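Local atomic coordinates of outer membrane porin protein 32 (Delftia acidovorans, PDB entry 2FGQ), a protein that forms trimeric, anion-selective channels across the bacterial outer membrane and binds D-malate in its pore. Residues Ser98-Ser103 with Tyr175-Asn180; Met116-Trp121 with Glu205-Ala210. All coordinates share one frame; numbering follows the deposited sequence.

Contact 1 of 2, residues Ser98-Ser103 with Tyr175-Asn180; sequences SQKLTS and YVAYDN. With MLT (D-malate), chain H.
Asp179 OD1 accepts a hydrogen bond from Lys100 NZ at 2.8 Å, on the syn side of the carboxylate and 17° out of its plane, in a salt bridge from the constriction-loop helix to the barrel wall. The same oxygen accepts from Asn149 ND2, while OD2 pairs with Ser184 and NZ also bonds Ser186 OG, a network that should hold both charges in place. Lys100 gets there by leaving the helix with CG anti to its backbone N (chi1 -169°) and bending at chi2 and chi4, which carries its methylenes across Tyr175 at about a right angle. Lys100 CB sits over one face of the Tyr175 ring, 3.6 Å from its centroid, in a CH-pi contact, and Lys100 CE passes Ala177 CB at 3.7 Å. A water extends the contact, accepting from Gln99 NE2 at 2.7 Å and lying 3.0 Å from Tyr175 OH. Toward the pore, Thr102 OG1 lies 2.9 Å from O5 of D-malate, which Thr36, Arg75 and Arg133 also bind. Helix 96-101 thus lies inside the barrel against strand 171-179, whose backbone is hydrogen-bonded on one side to strand 148-155 and on the other to strand 183-196.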
loop_
_atom_site.group_PDB
_atom_site.type_symbol
_atom_site.label_atom_id
_atom_site.label_comp_id
_atom_site.label_asym_id
_atom_site.label_seq_id
_atom_site.Cartn_x
_atom_site.Cartn_y
_atom_site.Cartn_z
ATOM N N SER A 98 -5.430 25.784 -0.467
ATOM C CA SER A 98 -6.278 24.913 -1.259
ATOM C C SER A 98 -7.452 24.373 -0.449
ATOM O O SER A 98 -8.571 24.311 -0.962
ATOM C CB SER A 98 -5.494 23.754 -1.872
ATOM O OG SER A 98 -5.096 22.873 -0.847
ATOM N N GLN A 99 -7.206 24.010 0.806
ATOM C CA GLN A 99 -8.256 23.483 1.670
ATOM C C GLN A 99 -9.442 24.444 1.727
ATOM O O GLN A 99 -10.599 24.050 1.589
ATOM C CB GLN A 99 -7.743 23.173 3.065
ATOM C CG GLN A 99 -8.768 22.366 3.860
ATOM C CD GLN A 99 -8.299 21.996 5.202
ATOM O OE1 GLN A 99 -7.844 20.877 5.411
ATOM N NE2 GLN A 99 -8.434 22.916 6.148
ATOM N N LYS A 100 -9.146 25.720 1.877
ATOM C CA LYS A 100 -10.220 26.682 2.036
ATOM C C LYS A 100 -10.799 27.122 0.700
ATOM O O LYS A 100 -12.014 27.244 0.569
ATOM C CB LYS A 100 -9.698 27.893 2.805
ATOM C CG LYS A 100 -10.813 28.837 3.267
ATOM C CD LYS A 100 -11.690 28.216 4.337
ATOM C CE LYS A 100 -12.524 29.246 5.089
ATOM N NZ LYS A 100 -13.513 29.844 4.230
ATOM N N LEU A 101 -9.960 27.385 -0.284
ATOM C CA LEU A 101 -10.458 28.014 -1.506
ATOM C C LEU A 101 -11.119 26.994 -2.455
ATOM O O LEU A 101 -12.003 27.359 -3.225
ATOM C CB LEU A 101 -9.362 28.779 -2.232
ATOM C CG LEU A 101 -9.067 30.178 -1.658
ATOM C CD1 LEU A 101 -10.224 31.110 -1.992
ATOM C CD2 LEU A 101 -8.769 30.196 -0.195
ATOM N N THR A 102 -10.735 25.721 -2.409
ATOM C CA THR A 102 -11.419 24.746 -3.259
ATOM C C THR A 102 -12.878 24.538 -2.813
ATOM O O THR A 102 -13.658 24.016 -3.567
ATOM C CB THR A 102 -10.716 23.355 -3.341
ATOM O OG1 THR A 102 -10.511 22.807 -2.042
ATOM C CG2 THR A 102 -9.372 23.474 -3.970
ATOM N N SER A 103 -13.234 24.969 -1.606
ATOM C CA SER A 103 -14.624 24.878 -1.141
ATOM C C SER A 103 -15.623 25.688 -2.016
ATOM O O SER A 103 -16.827 25.405 -1.995
ATOM C CB SER A 103 -14.733 25.293 0.332
ATOM O OG SER A 103 -14.691 26.729 0.439
ATOM N N TYR A 175 -4.615 31.985 4.627
ATOM C CA TYR A 175 -5.815 32.687 4.226
ATOM C C TYR A 175 -6.454 33.380 5.413
ATOM O O TYR A 175 -6.254 33.024 6.558
ATOM C CB TYR A 175 -6.848 31.742 3.596
ATOM C CG TYR A 175 -7.433 30.732 4.536
ATOM C CD1 TYR A 175 -8.527 31.031 5.373
ATOM C CD2 TYR A 175 -6.900 29.453 4.579
ATOM C CE1 TYR A 175 -9.038 30.063 6.249
ATOM C CE2 TYR A 175 -7.391 28.511 5.407
ATOM C CZ TYR A 175 -8.429 28.795 6.262
ATOM O OH TYR A 175 -8.904 27.764 7.037
ATOM N N VAL A 176 -7.221 34.404 5.079
ATOM C CA VAL A 176 -8.205 34.990 5.973
ATOM C C VAL A 176 -9.586 34.836 5.332
ATOM O O VAL A 176 -9.735 34.853 4.108
ATOM C CB VAL A 176 -7.889 36.477 6.270
ATOM C CG1 VAL A 176 -6.611 36.589 7.067
ATOM C CG2 VAL A 176 -7.854 37.343 5.012
ATOM N N ALA A 177 -10.595 34.662 6.170
ATOM C CA ALA A 177 -11.931 34.384 5.706
ATOM C C ALA A 177 -12.999 34.849 6.682
ATOM O O ALA A 177 -12.718 35.137 7.861
ATOM C CB ALA A 177 -12.101 32.924 5.465
ATOM N N TYR A 178 -14.196 34.956 6.135
ATOM C CA TYR A 178 -15.421 35.203 6.885
ATOM C C TYR A 178 -16.414 34.110 6.476
ATOM O O TYR A 178 -16.707 33.954 5.284
ATOM C CB TYR A 178 -15.958 36.607 6.568
ATOM C CG TYR A 178 -17.227 36.887 7.332
ATOM C CD1 TYR A 178 -17.190 37.337 8.634
ATOM C CD2 TYR A 178 -18.451 36.635 6.770
ATOM C CE1 TYR A 178 -18.374 37.553 9.366
ATOM C CE2 TYR A 178 -19.632 36.818 7.495
ATOM C CZ TYR A 178 -19.592 37.297 8.783
ATOM O OH TYR A 178 -20.778 37.469 9.479
ATOM N N ASP A 179 -16.944 33.383 7.459
ATOM C CA ASP A 179 -17.905 32.318 7.244
ATOM C C ASP A 179 -18.935 32.391 8.338
ATOM O O ASP A 179 -18.605 32.169 9.503
ATOM C CB ASP A 179 -17.202 30.963 7.335
ATOM C CG ASP A 179 -16.367 30.699 6.139
ATOM O OD1 ASP A 179 -15.157 31.021 6.185
ATOM O OD2 ASP A 179 -16.863 30.201 5.098
ATOM N N ASN A 180 -20.170 32.686 7.965
ATOM C CA ASN A 180 -21.258 32.756 8.934
ATOM C C ASN A 180 -22.380 31.728 8.755
ATOM O O ASN A 180 -23.422 31.835 9.419
ATOM C CB ASN A 180 -21.794 34.197 8.993
ATOM C CG ASN A 180 -22.631 34.572 7.786
ATOM O OD1 ASN A 180 -22.879 33.736 6.897
ATOM N ND2 ASN A 180 -23.087 35.838 7.744
HETATM C C1 MLT H . -9.294 16.363 -2.741
HETATM O O1 MLT H . -10.177 15.606 -3.404
HETATM O O2 MLT H . -9.426 16.618 -1.472
HETATM C C2 MLT H . -8.136 17.029 -3.387
HETATM O O3 MLT H . -7.572 16.199 -4.371
HETATM C C3 MLT H . -8.591 18.387 -3.899
HETATM C C4 MLT H . -9.368 19.030 -2.768
HETATM O O4 MLT H . -10.153 18.361 -1.957
HETATM O O5 MLT H . -9.285 20.280 -2.535
HETATM O O HOH W 1 -9.585 25.319 5.514
#

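Contact 2 of 2, residues Met116-Trp121 with Glu205-Ala210; sequences MGFRNW and EITLGA
Phe118 and Glu205 meet where the constriction loop of a 16-stranded porin barrel, folded into the channel, comes up against the inner face of strand 199-213. The tight part is small: Phe118 CD1 is 3.4 Å from Glu205 OE1 and Phe118 CE1 3.5 Å from Glu205 OE2, so both carboxylate oxygens lie close to one side of the phenyl group, which also packs on Ser98, Leu101 and Ile132. Ring and carboxylate planes stand 89° apart, and the approach is oblique. Phe118, at the centre of an inverse gamma turn, has CG anti to its carbonyl carbon (chi1 -64°), and its ring reaches across to the strand although its CB does not head there. Glu205 comes to meet it on a chain extended beyond CG. Farther along the strand the fit slackens: Phe118 CZ is 4.4 Å from Thr207 OG1, whose hydrogen bond is made with Gln224 of the next strand. Toward Gly117 no direct bond joins the segments, and a water bridges them. The carboxylate is not left to the ring alone, since Arg203 NH1 forms a salt bridge with OE1, while Arg203 NH2 bonds the carbonyl of Arg119 and so ties the same loop to the strand. The bridging water donates to Glu205 OE1 at 2.7 Å and to Gly117 O at 2.8 Å, and that carbonyl also receives Trp121 NE1, which approaches tilted 33° from the carbonyl plane.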
loop_
_atom_site.group_PDB
_atom_site.type_symbol
_atom_site.label_atom_id
_atom_site.label_comp_id
_atom_site.label_asym_id
_atom_site.label_seq_id
_atom_site.Cartn_x
_atom_site.Cartn_y
_atom_site.Cartn_z
ATOM N N MET A 116 -10.008 24.436 -12.589
ATOM C CA MET A 116 -8.651 23.908 -12.874
ATOM C C MET A 116 -7.535 24.832 -12.399
ATOM O O MET A 116 -6.390 24.635 -12.771
ATOM C CB MET A 116 -8.458 23.729 -14.393
ATOM C CG MET A 116 -9.390 22.817 -15.051
ATOM S SD MET A 116 -9.027 22.812 -16.903
ATOM C CE MET A 116 -7.351 22.664 -16.974
ATOM N N GLY A 117 -7.856 25.897 -11.666
ATOM C CA GLY A 117 -6.821 26.847 -11.256
ATOM C C GLY A 117 -5.632 26.221 -10.504
ATOM O O GLY A 117 -4.474 26.609 -10.699
ATOM N N PHE A 118 -5.934 25.263 -9.628
ATOM C CA PHE A 118 -4.882 24.560 -8.852
ATOM C C PHE A 118 -4.314 23.472 -9.735
ATOM O O PHE A 118 -4.661 22.285 -9.592
ATOM C CB PHE A 118 -5.404 24.007 -7.523
ATOM C CG PHE A 118 -5.867 25.052 -6.557
ATOM C CD1 PHE A 118 -4.962 25.608 -5.684
ATOM C CD2 PHE A 118 -7.197 25.442 -6.478
ATOM C CE1 PHE A 118 -5.342 26.532 -4.742
ATOM C CE2 PHE A 118 -7.594 26.460 -5.547
ATOM C CZ PHE A 118 -6.654 26.969 -4.676
ATOM N N ARG A 119 -3.410 23.865 -10.620
ATOM C CA ARG A 119 -2.753 22.929 -11.530
ATOM C C ARG A 119 -1.324 23.423 -11.807
ATOM O O ARG A 119 -0.971 24.578 -11.520
ATOM C CB ARG A 119 -3.564 22.609 -12.792
ATOM C CG ARG A 119 -3.588 23.681 -13.765
ATOM C CD ARG A 119 -4.464 23.340 -14.991
ATOM N NE ARG A 119 -3.941 22.205 -15.762
ATOM C CZ ARG A 119 -2.951 22.274 -16.645
ATOM N NH1 ARG A 119 -2.338 23.415 -16.912
ATOM N NH2 ARG A 119 -2.536 21.171 -17.249
ATOM N N ASN A 120 -0.497 22.545 -12.323
ATOM C CA ASN A 120 0.887 22.858 -12.649
ATOM C C ASN A 120 0.988 23.499 -14.039
ATOM O O ASN A 120 1.389 22.883 -15.032
ATOM C CB ASN A 120 1.710 21.583 -12.535
ATOM C CG ASN A 120 3.184 21.821 -12.665
ATOM O OD1 ASN A 120 3.659 22.980 -12.760
ATOM N ND2 ASN A 120 3.950 20.719 -12.618
ATOM N N TRP A 121 0.696 24.784 -14.052
ATOM C CA TRP A 121 0.626 25.558 -15.281
ATOM C C TRP A 121 1.939 25.651 -16.035
ATOM O O TRP A 121 1.938 25.893 -17.266
ATOM C CB TRP A 121 0.108 26.992 -14.993
ATOM C CG TRP A 121 -1.328 27.039 -14.552
ATOM C CD1 TRP A 121 -1.792 27.229 -13.293
ATOM C CD2 TRP A 121 -2.477 26.890 -15.383
ATOM N NE1 TRP A 121 -3.166 27.209 -13.279
ATOM C CE2 TRP A 121 -3.613 26.984 -14.555
ATOM C CE3 TRP A 121 -2.671 26.668 -16.762
ATOM C CZ2 TRP A 121 -4.913 26.891 -15.054
ATOM C CZ3 TRP A 121 -3.974 26.555 -17.252
ATOM C CH2 TRP A 121 -5.070 26.665 -16.399
ATOM N N GLU A 205 0.749 32.424 -5.748
ATOM C CA GLU A 205 -0.670 32.214 -5.993
ATOM C C GLU A 205 -1.482 33.105 -5.070
ATOM O O GLU A 205 -1.309 33.101 -3.857
ATOM C CB GLU A 205 -0.991 30.761 -5.698
ATOM C CG GLU A 205 -2.363 30.229 -6.043
ATOM C CD GLU A 205 -2.575 28.878 -5.377
ATOM O OE1 GLU A 205 -2.423 27.854 -6.095
ATOM O OE2 GLU A 205 -2.844 28.853 -4.128
ATOM N N ILE A 206 -2.384 33.866 -5.665
ATOM C CA ILE A 206 -3.341 34.671 -4.928
ATOM C C ILE A 206 -4.731 34.239 -5.378
ATOM O O ILE A 206 -5.004 34.136 -6.581
ATOM C CB ILE A 206 -3.089 36.172 -5.128
ATOM C CG1 ILE A 206 -4.112 36.970 -4.319
ATOM C CG2 ILE A 206 -3.237 36.535 -6.551
ATOM C CD1 ILE A 206 -3.778 38.414 -4.152
ATOM N N THR A 207 -5.606 33.985 -4.425
ATOM C CA THR A 207 -6.919 33.420 -4.700
ATOM C C THR A 207 -7.993 34.115 -3.870
ATOM O O THR A 207 -7.810 34.324 -2.679
ATOM C CB THR A 207 -6.944 31.916 -4.350
ATOM O OG1 THR A 207 -5.801 31.268 -4.898
ATOM C CG2 THR A 207 -8.145 31.236 -4.990
ATOM N N LEU A 208 -9.090 34.515 -4.509
ATOM C CA LEU A 208 -10.226 35.116 -3.834
ATOM C C LEU A 208 -11.468 34.319 -4.152
ATOM O O LEU A 208 -11.725 34.070 -5.303
ATOM C CB LEU A 208 -10.374 36.581 -4.303
ATOM C CG LEU A 208 -11.491 37.374 -3.639
ATOM C CD1 LEU A 208 -11.221 37.622 -2.182
ATOM C CD2 LEU A 208 -11.710 38.711 -4.381
ATOM N N GLY A 209 -12.238 33.917 -3.142
ATOM C CA GLY A 209 -13.457 33.175 -3.385
ATOM C C GLY A 209 -14.581 33.712 -2.521
ATOM O O GLY A 209 -14.337 34.253 -1.452
ATOM N N ALA A 210 -15.810 33.575 -3.011
ATOM C CA ALA A 210 -16.999 33.969 -2.237
ATOM C C ALA A 210 -18.183 33.150 -2.662
ATOM O O ALA A 210 -18.260 32.711 -3.811
ATOM C CB ALA A 210 -17.309 35.445 -2.412
HETATM O O HOH W 2 -2.758 27.699 -8.763
#

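In the fold
Both contacts join the loop that folds into the pore to the inner face of the same closed antiparallel barrel, their centres 12 Å apart. Along the chain the segments alternate: 98-103, 116-121, 175-180, 205-210. The two loop pieces therefore come first, and the two wall pieces follow on strands 171-179 and 199-213, with strand 183-196 between them. The contacts touch directly, Leu101 CG lying 3.6 Å from Thr207 CG2 and Thr102 CG2 3.8 Å from Phe118 CE2. Helix 96-101 thus packs against both wall strands and the later loop segment. Thr102 borders the D-malate and the Phe118 side chain lies about 7 Å from it (nearest atoms), placing this packing beside the malate site of this anion-selective channel.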